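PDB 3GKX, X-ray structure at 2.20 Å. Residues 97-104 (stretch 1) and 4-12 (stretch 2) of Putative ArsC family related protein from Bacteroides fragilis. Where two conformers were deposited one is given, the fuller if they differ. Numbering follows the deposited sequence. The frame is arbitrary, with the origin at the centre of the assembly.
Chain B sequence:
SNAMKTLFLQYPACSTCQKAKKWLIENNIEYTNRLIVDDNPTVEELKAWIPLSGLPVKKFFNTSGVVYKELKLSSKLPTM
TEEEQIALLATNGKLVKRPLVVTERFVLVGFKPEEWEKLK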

# COMPACT_ATOMS: atom_id res chain seq x y z
N LYS B 97 -4.68 9.26 10.10
CA LYS B 97 -4.65 8.05 10.93
C LYS B 97 -3.57 8.14 12.03
O LYS B 97 -2.48 8.67 11.79
CB LYS B 97 -4.39 6.83 10.04
CG LYS B 97 -4.50 5.49 10.75
CD LYS B 97 -5.95 5.02 10.79
CE LYS B 97 -6.03 3.57 11.21
NZ LYS B 97 -6.01 3.39 12.69
N ARG B 98 -3.89 7.60 13.20
CA ARG B 98 -2.95 7.58 14.33
C ARG B 98 -3.10 6.30 15.14
O ARG B 98 -4.18 5.72 15.18
CB ARG B 98 -3.18 8.80 15.23
CG ARG B 98 -4.46 8.71 16.00
CD ARG B 98 -5.12 10.04 16.11
NE ARG B 98 -6.35 9.91 16.88
CZ ARG B 98 -7.37 10.76 16.81
NH1 ARG B 98 -7.30 11.80 16.01
NH2 ARG B 98 -8.45 10.56 17.55
N PRO B 99 -2.01 5.84 15.78
CA PRO B 99 -0.69 6.50 15.70
C PRO B 99 0.00 6.16 14.37
O PRO B 99 -0.47 5.28 13.63
CB PRO B 99 0.06 5.92 16.90
CG PRO B 99 -0.46 4.55 17.02
CD PRO B 99 -1.93 4.58 16.55
N LEU B 100 1.07 6.90 14.07
CA LEU B 100 2.02 6.59 12.99
C LEU B 100 3.37 6.48 13.64
O LEU B 100 3.66 7.25 14.57
CB LEU B 100 2.12 7.74 11.99
CG LEU B 100 0.84 8.07 11.27
CD1 LEU B 100 1.03 9.14 10.15
CD2 LEU B 100 0.34 6.75 10.72
N VAL B 101 4.20 5.57 13.14
CA VAL B 101 5.61 5.48 13.51
C VAL B 101 6.43 5.58 12.22
O VAL B 101 6.10 4.94 11.22
CB VAL B 101 5.95 4.17 14.27
CG1 VAL B 101 7.43 4.14 14.68
CG2 VAL B 101 5.14 4.07 15.50
N VAL B 102 7.46 6.40 12.24
CA VAL B 102 8.29 6.69 11.08
C VAL B 102 9.72 6.29 11.48
O VAL B 102 10.21 6.73 12.53
CB VAL B 102 8.22 8.21 10.74
CG1 VAL B 102 9.15 8.59 9.59
CG2 VAL B 102 6.81 8.62 10.44
N THR B 103 10.35 5.42 10.68
CA THR B 103 11.79 5.15 10.79
C THR B 103 12.36 5.26 9.39
O THR B 103 11.60 5.45 8.44
CB THR B 103 12.10 3.73 11.32
OG1 THR B 103 11.64 2.79 10.35
CG2 THR B 103 11.35 3.42 12.64
N GLU B 104 13.68 5.16 9.26
CA GLU B 104 14.38 5.27 7.98
C GLU B 104 13.90 4.26 6.95
O GLU B 104 13.77 4.57 5.79
CB GLU B 104 15.90 5.08 8.21
CG GLU B 104 16.78 5.94 7.30
CD GLU B 104 18.16 5.34 7.05
OE1 GLU B 104 18.45 4.26 7.60
OE2 GLU B 104 18.97 5.93 6.31
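Stretch 2 4-12: MKTLFLQYP

Stretch 2 lies beside stretch 1 as an antiparallel β-strand partner: the axes of strands 7-10 and 100-102 approach to 4.7 Å, and their N-to-C directions differ by 162°. Residue numbers therefore rise along one stretch as they fall along the other, and 555 Å² of surface, summed over both sides, is buried between them.

Met4, a selenomethionine, makes no contact. Lys5 approaches through its backbone, with Lys5 O 3.6 Å from Thr103 CA. At Thr6, phi/psi of -136/116° is already extended; Thr6 CA makes a CA-H...O contact of 3.5 Å with Val102 O, and Thr6 CG2 packs 3.4 Å from Val101 CG1.

Leu7 forms a hydrogen-bonded pair with Val102. Leu7 N donates to Val102 O (2.7 Å, 175° at the hydrogen), and Val102 N returns a bond to Leu7 O (2.8 Å, 155°). Leu7 O also receives the CA-H of Val101, at 3.0 Å from Val101 CA.

Phe8 faces Val101 in a non-hydrogen-bonded pair, where the CA atoms close to 4.6 Å. With chi1 at t, its ring has Val101 CG2 at its edge, 4.0 Å from Phe8 CD2, while Phe8 CE2 reaches Pro99 CB at 3.5 Å.

Leu9 restores the hydrogen-bonded pattern with Leu100: Leu9 N to Leu100 O is 2.7 Å (166°), and Leu100 N to Leu9 O is 2.9 Å (160°). Its side chain shares a sheet face with Leu7, Leu100 and Val102, so Leu9 CD1 can reach Val102 CG2 diagonally at 3.9 Å.

Gln10 lies opposite Pro99, which follows a cis peptide bond, but its side-chain end leads away. Tyr11 points its CA-to-CB bond toward stretch 1, and Tyr11 CB sits over one face of the Arg98 guanidinium, 3.6 Å from Arg98 CD. Pro12 is out of reach.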

# COMPACT_ATOMS: atom_id res chain seq x y z
N MSE B 4 16.02 9.17 18.40
CA MSE B 4 15.92 10.02 17.22
C MSE B 4 15.75 9.23 15.92
O MSE B 4 15.72 9.82 14.85
CB MSE B 4 17.19 10.90 17.09
CG MSE B 4 17.18 12.20 17.88
SE MSE B 4 18.94 13.17 17.92
CE MSE B 4 19.67 12.67 16.16
N LYS B 5 15.68 7.92 16.02
CA LYS B 5 15.57 7.06 14.84
C LYS B 5 14.15 6.51 14.69
O LYS B 5 13.83 5.85 13.71
CB LYS B 5 16.61 5.93 14.91
CG LYS B 5 17.99 6.32 14.34
CD LYS B 5 19.07 5.37 14.86
CE LYS B 5 20.28 5.21 13.89
NZ LYS B 5 21.00 3.91 14.17
N THR B 6 13.29 6.80 15.65
CA THR B 6 11.92 6.35 15.59
C THR B 6 10.97 7.45 15.97
O THR B 6 10.96 7.89 17.11
CB THR B 6 11.72 5.15 16.52
OG1 THR B 6 12.74 4.16 16.29
CG2 THR B 6 10.37 4.54 16.31
N LEU B 7 10.13 7.87 15.03
CA LEU B 7 9.23 8.97 15.31
C LEU B 7 7.83 8.42 15.51
O LEU B 7 7.30 7.74 14.65
CB LEU B 7 9.32 10.03 14.20
CG LEU B 7 8.47 11.30 14.31
CD1 LEU B 7 9.04 12.29 15.40
CD2 LEU B 7 8.40 11.98 12.97
N PHE B 8 7.29 8.69 16.71
CA PHE B 8 5.95 8.29 17.16
C PHE B 8 4.94 9.45 17.14
O PHE B 8 4.99 10.36 18.00
CB PHE B 8 6.07 7.81 18.59
CG PHE B 8 4.79 7.31 19.19
CD1 PHE B 8 4.36 7.79 20.44
CD2 PHE B 8 4.02 6.36 18.54
CE1 PHE B 8 3.18 7.29 21.04
CE2 PHE B 8 2.82 5.87 19.12
CZ PHE B 8 2.40 6.34 20.37
N LEU B 9 4.02 9.43 16.18
CA LEU B 9 3.04 10.47 16.06
C LEU B 9 1.69 9.98 16.57
O LEU B 9 1.13 8.97 16.09
CB LEU B 9 2.94 10.95 14.62
CG LEU B 9 4.11 11.69 13.99
CD1 LEU B 9 5.03 10.71 13.20
CD2 LEU B 9 3.57 12.80 13.07
N GLN B 10 1.15 10.70 17.54
CA GLN B 10 -0.05 10.23 18.24
C GLN B 10 -0.94 11.37 18.71
O GLN B 10 -0.53 12.52 18.74
CB GLN B 10 0.35 9.36 19.44
CG GLN B 10 1.14 10.12 20.51
CD GLN B 10 0.69 9.77 21.91
OE1 GLN B 10 -0.29 9.02 22.10
NE2 GLN B 10 1.38 10.32 22.91
N TYR B 11 -2.17 11.01 19.08
CA TYR B 11 -3.12 11.87 19.77
C TYR B 11 -3.41 11.22 21.14
O TYR B 11 -4.05 10.16 21.19
CB TYR B 11 -4.41 12.07 18.95
CG TYR B 11 -5.44 12.97 19.61
CD1 TYR B 11 -5.24 14.35 19.68
CD2 TYR B 11 -6.59 12.44 20.20
CE1 TYR B 11 -6.19 15.19 20.31
CE2 TYR B 11 -7.55 13.26 20.83
CZ TYR B 11 -7.33 14.64 20.87
OH TYR B 11 -8.25 15.46 21.47
N PRO B 12 -2.93 11.85 22.24
CA PRO B 12 -2.86 11.23 23.57
C PRO B 12 -4.21 10.74 24.14
O PRO B 12 -4.22 9.75 24.87
CB PRO B 12 -2.28 12.35 24.46
CG PRO B 12 -1.64 13.29 23.55
CD PRO B 12 -2.49 13.26 22.29